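DUF3209 family protein (Thermus thermophilus, PDB 2EHW) is of unknown function but folds as an all-helical protein whose last helix is very long and is predicted to form a coiled coil. Local coordinates at residues 36-39 and 40-43; 72-75 and 76-79. All coordinates share one frame; numbering follows the deposited sequence.

In the fold
From the N terminus the chain runs through helix 4-16 and helix 25-31 into a loop, and contact 1 (36-39 with 40-43) turns that loop into the start of helix 39-46. Helix 50-70 follows, and contact 2 (72-75 with 76-79) is the turn from it into the long helix 75-115. Each contact closes only its own local turn, so the two stand in series, neither nesting nor crossing. Their centres lie about 22 Å apart and their nearest atoms about 7 Å, without touching. Helix 50-70 is common ground: Arg38 and Glu40 pack on it from contact 1, Trp77 from contact 2.

Contact 1 of 2, residues 36-39 and 40-43; sequences GQRP and ELKR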
# COMPACT_ATOMS: atom_id res chain seq x y z
N GLY A 36 0.88 -1.70 -18.36
CA GLY A 36 0.09 -1.23 -19.48
C GLY A 36 -1.36 -1.66 -19.31
O GLY A 36 -2.26 -0.83 -19.33
N GLN A 37 -1.57 -2.96 -19.12
CA GLN A 37 -2.90 -3.51 -18.94
C GLN A 37 -3.48 -3.19 -17.57
O GLN A 37 -4.69 -3.31 -17.36
CB GLN A 37 -2.89 -5.02 -19.16
CG GLN A 37 -2.69 -5.48 -20.61
CD GLN A 37 -3.86 -5.11 -21.51
OE1 GLN A 37 -5.03 -5.29 -21.14
NE2 GLN A 37 -3.56 -4.61 -22.70
N ARG A 38 -2.62 -2.78 -16.63
CA ARG A 38 -3.07 -2.47 -15.28
C ARG A 38 -2.56 -1.14 -14.70
O ARG A 38 -1.52 -1.10 -14.03
CB ARG A 38 -2.73 -3.62 -14.34
CG ARG A 38 -3.33 -4.94 -14.80
CD ARG A 38 -3.23 -5.98 -13.71
NE ARG A 38 -3.89 -5.52 -12.49
CZ ARG A 38 -3.80 -6.15 -11.33
NH1 ARG A 38 -3.08 -7.27 -11.25
NH2 ARG A 38 -4.42 -5.67 -10.25
N PRO A 39 -3.30 -0.05 -14.93
CA PRO A 39 -2.98 1.31 -14.48
C PRO A 39 -2.94 1.46 -12.96
O PRO A 39 -2.19 2.27 -12.43
CB PRO A 39 -4.10 2.16 -15.08
CG PRO A 39 -4.73 1.28 -16.15
CD PRO A 39 -4.64 -0.08 -15.56
N GLU A 40 -3.76 0.68 -12.27
CA GLU A 40 -3.81 0.77 -10.82
C GLU A 40 -2.48 0.35 -10.20
O GLU A 40 -2.06 0.91 -9.19
CB GLU A 40 -4.95 -0.10 -10.26
CG GLU A 40 -4.69 -1.58 -10.29
CD GLU A 40 -5.05 -2.22 -11.60
OE1 GLU A 40 -5.06 -1.52 -12.63
OE2 GLU A 40 -5.31 -3.44 -11.60
N LEU A 41 -1.81 -0.61 -10.82
CA LEU A 41 -0.52 -1.07 -10.31
C LEU A 41 0.47 0.08 -10.39
O LEU A 41 1.28 0.28 -9.48
CB LEU A 41 -0.02 -2.28 -11.12
CG LEU A 41 -0.80 -3.58 -10.91
CD1 LEU A 41 -0.35 -4.64 -11.91
CD2 LEU A 41 -0.60 -4.08 -9.48
N LYS A 42 0.39 0.85 -11.47
CA LYS A 42 1.29 1.99 -11.62
C LYS A 42 0.98 3.04 -10.57
O LYS A 42 1.88 3.58 -9.94
CB LYS A 42 1.14 2.63 -13.01
CG LYS A 42 2.00 3.89 -13.16
CD LYS A 42 1.97 4.47 -14.57
CE LYS A 42 2.93 5.65 -14.66
NZ LYS A 42 2.97 6.26 -16.01
N ARG A 43 -0.31 3.32 -10.38
CA ARG A 43 -0.72 4.30 -9.37
C ARG A 43 -0.29 3.84 -7.98
O ARG A 43 0.06 4.66 -7.13
CB ARG A 43 -2.23 4.50 -9.39
CG ARG A 43 -2.75 5.38 -10.51
CD ARG A 43 -4.22 5.72 -10.28
NE ARG A 43 -5.12 4.60 -10.57
CZ ARG A 43 -5.40 4.17 -11.79
NH1 ARG A 43 -6.23 3.14 -11.97
NH2 ARG A 43 -4.85 4.76 -12.85
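Glu40 OE2 is held by two nitrogens of one arginine, Arg38 NE at 2.7 Å and Arg38 NH2 at 2.8 Å, in a salt bridge at the N-terminal start of helix 39-46. The arginine presents its side edge, with the oxygen lying in the guanidinium plane, yet both nitrogens reach OE2 from the same face of the carboxylate, whose plane is turned 51° from the guanidinium. Glu40 gets there by folding back: CG sits between the backbone N and the carbonyl carbon (chi1 74°), and a second bend at chi2 swings the acid toward the preceding residues. The carboxylate probably also gains from the partial positive charge of the amides at a helix N terminus.

Leu41 supplies the apolar partner, laying CD1 over one face of the Arg38 guanidinium and reaching Arg38 CB at 3.6 Å. The pair is buried: Arg38 also packs on Ala60 and His63 of helix 50-70, and its NH1 forms a salt bridge with Glu5. Proline fits the first turn because its ring nitrogen needs no acceptor; its carbonyl starts the i to i+4 bonding, Pro39 O accepting from Arg43 N at 3.0 Å and 164°. The guanidinium of Arg43 lays one face over Pro39 O, brought there by a bend at chi3. Its NE pairs with Glu59, and Arg43 NH2 comes to 3.5 Å from Pro39 CB.

Contact 2 of 2, residues 72-75 and 76-79; sequences PEEP and YWRG
Glu74 OE2 accepts a hydrogen bond from Tyr76 N at 2.8 Å, and the tight part of this contact gathers round that bond. The glutamate reaches the amide with CG anti to its own backbone N (chi1 177°) and a bend at chi2 (53°) that turns the carboxylate forward to the amide of Tyr76. The oxygen offers its anti lone pair, the one facing away from OE1, and the same atom lies 3.1 Å from Tyr76 CB. Carboxylate and phenol ring stand almost at right angles, 80° apart.

This is a side-chain N-cap: Glu74 closes the start of helix 75-115, occupying an amide that has no earlier turn to supply a carbonyl. Pro75 follows it in the first turn, and Pro75 O accepts from Gly79 N at 2.9 Å. Trp77 lies against helix 50-70, its indole packing on Leu64, Arg67 and Ala68; its NE1 bonds Glu71, and CD2 of the neighbouring Tyr76 lies over one face near the rim. The Tyr76 hydroxyl is hydrogen-bonded to the backbone N of Cys3.

The whole turn lies at the surface, but the Arg78 side is looser, because its guanidinium rests on Pro72 without a hydrogen bond across the contact. Arg78 runs extended from CG to NE back along the turn and sets one guanidinium face against Pro72 CA. Its NH1 is 3.6 Å from Pro72 CB. Arg78 NH2 approaches Pro72 O at 3.1 Å, yet that oxygen lies over a guanidinium face, whereas the N-H groups of Arg78 point along its plane.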
# COMPACT_ATOMS: atom_id res chain seq x y z
N PRO A 72 -11.74 -20.10 -10.64
CA PRO A 72 -12.05 -20.78 -9.37
C PRO A 72 -11.26 -22.05 -9.07
O PRO A 72 -11.24 -22.51 -7.93
CB PRO A 72 -13.55 -21.07 -9.49
CG PRO A 72 -14.04 -19.97 -10.42
CD PRO A 72 -12.96 -19.95 -11.46
N GLU A 73 -10.64 -22.63 -10.09
CA GLU A 73 -9.87 -23.85 -9.91
C GLU A 73 -8.46 -23.59 -9.39
O GLU A 73 -7.87 -24.45 -8.73
CB GLU A 73 -9.80 -24.64 -11.23
CG GLU A 73 -9.69 -23.80 -12.51
CD GLU A 73 -10.93 -22.95 -12.76
OE1 GLU A 73 -12.06 -23.48 -12.62
OE2 GLU A 73 -10.78 -21.76 -13.11
N GLU A 74 -7.93 -22.41 -9.68
CA GLU A 74 -6.60 -22.06 -9.22
C GLU A 74 -6.69 -21.36 -7.87
O GLU A 74 -7.06 -20.19 -7.79
CB GLU A 74 -5.90 -21.15 -10.22
CG GLU A 74 -4.54 -20.70 -9.74
CD GLU A 74 -3.67 -21.86 -9.33
OE1 GLU A 74 -3.15 -22.56 -10.23
OE2 GLU A 74 -3.51 -22.09 -8.11
N PRO A 75 -6.37 -22.08 -6.78
CA PRO A 75 -6.42 -21.52 -5.43
C PRO A 75 -5.36 -20.45 -5.16
O PRO A 75 -5.41 -19.77 -4.14
CB PRO A 75 -6.27 -22.74 -4.54
CG PRO A 75 -5.46 -23.69 -5.38
CD PRO A 75 -6.10 -23.53 -6.74
N TYR A 76 -4.42 -20.31 -6.09
CA TYR A 76 -3.36 -19.32 -5.96
C TYR A 76 -3.95 -17.92 -5.87
O TYR A 76 -3.54 -17.12 -5.04
CB TYR A 76 -2.39 -19.39 -7.15
CG TYR A 76 -1.41 -18.25 -7.18
CD1 TYR A 76 -0.33 -18.20 -6.30
CD2 TYR A 76 -1.58 -17.18 -8.07
CE1 TYR A 76 0.55 -17.12 -6.29
CE2 TYR A 76 -0.70 -16.10 -8.07
CZ TYR A 76 0.36 -16.07 -7.18
OH TYR A 76 1.22 -14.99 -7.17
N TRP A 77 -4.91 -17.62 -6.74
CA TRP A 77 -5.53 -16.30 -6.74
C TRP A 77 -6.20 -16.01 -5.41
O TRP A 77 -6.15 -14.89 -4.91
CB TRP A 77 -6.58 -16.19 -7.85
CG TRP A 77 -6.00 -16.28 -9.22
CD1 TRP A 77 -6.44 -17.06 -10.25
CD2 TRP A 77 -4.83 -15.59 -9.71
NE1 TRP A 77 -5.63 -16.91 -11.34
CE2 TRP A 77 -4.63 -16.01 -11.04
CE3 TRP A 77 -3.95 -14.67 -9.15
CZ2 TRP A 77 -3.57 -15.54 -11.82
CZ3 TRP A 77 -2.89 -14.20 -9.93
CH2 TRP A 77 -2.72 -14.63 -11.25
N ARG A 78 -6.84 -17.02 -4.84
CA ARG A 78 -7.54 -16.87 -3.57
C ARG A 78 -6.52 -16.75 -2.45
O ARG A 78 -6.79 -16.14 -1.40
CB ARG A 78 -8.49 -18.05 -3.38
CG ARG A 78 -9.62 -18.04 -4.43
CD ARG A 78 -10.36 -19.37 -4.55
NE ARG A 78 -11.64 -19.18 -5.22
CZ ARG A 78 -12.50 -20.16 -5.51
NH1 ARG A 78 -13.65 -19.88 -6.11
NH2 ARG A 78 -12.22 -21.42 -5.19
N GLY A 79 -5.33 -17.29 -2.68
CA GLY A 79 -4.27 -17.18 -1.70
C GLY A 79 -3.66 -15.79 -1.80
O GLY A 79 -3.25 -15.21 -0.80